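Local coordinates for endonuclease IV (PDB 3AAM), which cleaves phosphodiester bonds at apurinic or apyrimidinic sites in DNA during base excision repair and also has 3'-5' exonuclease activity, at residues H172-G177 with G210-R215. Sequence-based numbering, arbitrary orientation.
With MN (manganese (II) ion), chain B.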
loop_
_atom_site.group_PDB
_atom_site.type_symbol
_atom_site.label_atom_id
_atom_site.label_comp_id
_atom_site.label_asym_id
_atom_site.label_seq_id
_atom_site.Cartn_x
_atom_site.Cartn_y
_atom_site.Cartn_z
ATOM N N HIS A 172 1.218 -11.126 0.632
ATOM C CA HIS A 172 1.369 -11.494 -0.772
ATOM C C HIS A 172 2.659 -12.276 -0.991
ATOM O O HIS A 172 2.669 -13.289 -1.693
ATOM C CB HIS A 172 1.393 -10.244 -1.651
ATOM C CG HIS A 172 0.109 -9.476 -1.652
ATOM N ND1 HIS A 172 -0.053 -8.308 -2.362
ATOM C CD2 HIS A 172 -1.070 -9.704 -1.026
ATOM C CE1 HIS A 172 -1.276 -7.846 -2.171
ATOM N NE2 HIS A 172 -1.913 -8.674 -1.365
ATOM N N ALA A 173 3.742 -11.798 -0.385
ATOM C CA ALA A 173 5.041 -12.447 -0.520
ATOM C C ALA A 173 4.991 -13.876 0.005
ATOM O O ALA A 173 5.477 -14.803 -0.643
ATOM C CB ALA A 173 6.111 -11.650 0.228
ATOM N N TYR A 174 4.390 -14.048 1.176
ATOM C CA TYR A 174 4.281 -15.367 1.787
ATOM C C TYR A 174 3.477 -16.285 0.873
ATOM O O TYR A 174 3.881 -17.418 0.602
ATOM C CB TYR A 174 3.600 -15.249 3.152
ATOM C CG TYR A 174 3.698 -16.492 4.008
ATOM C CD1 TYR A 174 4.935 -16.975 4.423
ATOM C CD2 TYR A 174 2.554 -17.177 4.409
ATOM C CE1 TYR A 174 5.034 -18.113 5.217
ATOM C CE2 TYR A 174 2.641 -18.317 5.205
ATOM C CZ TYR A 174 3.886 -18.778 5.602
ATOM O OH TYR A 174 3.984 -19.904 6.386
ATOM N N ALA A 175 2.342 -15.789 0.389
ATOM C CA ALA A 175 1.486 -16.577 -0.490
ATOM C C ALA A 175 2.190 -16.946 -1.786
ATOM O O ALA A 175 1.895 -17.975 -2.385
ATOM C CB ALA A 175 0.201 -15.814 -0.793
ATOM N N ALA A 176 3.129 -16.109 -2.212
ATOM C CA ALA A 176 3.861 -16.352 -3.448
ATOM C C ALA A 176 5.003 -17.349 -3.287
ATOM O O ALA A 176 5.488 -17.900 -4.278
ATOM C CB ALA A 176 4.396 -15.039 -3.997
ATOM N N GLY A 177 5.439 -17.575 -2.051
ATOM C CA GLY A 177 6.527 -18.514 -1.827
ATOM C C GLY A 177 7.705 -17.976 -1.032
ATOM O O GLY A 177 8.657 -18.709 -0.760
ATOM N N GLY A 210 -3.507 -17.696 4.363
ATOM C CA GLY A 210 -2.989 -18.746 3.506
ATOM C C GLY A 210 -1.576 -19.162 3.867
ATOM O O GLY A 210 -0.824 -18.396 4.471
ATOM N N GLY A 211 -1.212 -20.384 3.491
ATOM C CA GLY A 211 0.114 -20.888 3.791
ATOM C C GLY A 211 1.169 -20.503 2.773
ATOM O O GLY A 211 0.868 -19.895 1.744
ATOM N N LEU A 212 2.412 -20.875 3.063
ATOM C CA LEU A 212 3.544 -20.574 2.197
ATOM C C LEU A 212 3.335 -21.086 0.772
ATOM O O LEU A 212 3.114 -22.277 0.556
ATOM C CB LEU A 212 4.821 -21.185 2.785
ATOM C CG LEU A 212 6.118 -20.972 1.999
ATOM C CD1 LEU A 212 6.422 -19.487 1.900
ATOM C CD2 LEU A 212 7.261 -21.708 2.688
ATOM N N GLY A 213 3.403 -20.173 -0.192
ATOM C CA GLY A 213 3.229 -20.528 -1.590
ATOM C C GLY A 213 1.847 -21.024 -1.978
ATOM O O GLY A 213 1.678 -21.627 -3.037
ATOM N N SER A 214 0.853 -20.761 -1.134
ATOM C CA SER A 214 -0.516 -21.202 -1.398
ATOM C C SER A 214 -1.243 -20.360 -2.441
ATOM O O SER A 214 -2.307 -20.755 -2.932
ATOM C CB SER A 214 -1.326 -21.187 -0.102
ATOM O OG SER A 214 -1.487 -19.865 0.377
ATOM N N ARG A 215 -0.673 -19.204 -2.772
ATOM C CA ARG A 215 -1.274 -18.295 -3.745
ATOM C C ARG A 215 -2.576 -17.695 -3.225
ATOM O O ARG A 215 -3.321 -17.065 -3.972
ATOM C CB ARG A 215 -1.528 -19.009 -5.078
ATOM C CG ARG A 215 -0.346 -19.006 -6.044
ATOM C CD ARG A 215 0.922 -19.571 -5.428
ATOM N NE ARG A 215 1.947 -19.831 -6.438
ATOM C CZ ARG A 215 2.512 -18.901 -7.203
ATOM N NH1 ARG A 215 2.162 -17.628 -7.082
ATOM N NH2 ARG A 215 3.428 -19.248 -8.097
HETATM MN MN MN B . -4.026 -8.567 -0.614
HETATM O O HOH W 1 2.725 -22.693 5.212
HETATM O O HOH W 2 -6.535 -8.603 -0.523
#
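In this TIM barrel, the short helix after strand 165-169 ends in a Schellman motif at Gly177, and the loop 210-215, a type II beta turn from Gly211 to Ser214, docks there. Backbone hydrogen bonds do the joining. Gly213 N points almost straight (177°) at Tyr174 O, 2.9 Å away, which also accepts from Gly177 N; Arg215 N reaches Ala175 O from above the carbonyl plane. Glycine suits Gly177 and Gly213, both at positive phi: a side chain on Gly177 would jam against the preceding carbonyl O, and Gly177 CA lies 3.9 Å from Gly213 CA. The small methyl of Ala175 lets the loop come close. In apolar packing, Tyr174, its CG anti to the backbone N (chi1 -167°), lays one ring face against Leu212 CB, a CH-pi contact 4.2 Å from the centroid. An alanine here removes the ring, which would probably loosen the loop's packing on the helix. Gly210 O lies at the ring edge; a water links Tyr174 OH to Leu212 N. In the first helical turn His172 NE2 binds manganese with Asp217 and His219, which closely follow the loop. Arg215, bent at chi2, bonds Ala142 O through NH1. Ser214 OG donates to a lone pair of Gly211 O at 2.7 Å.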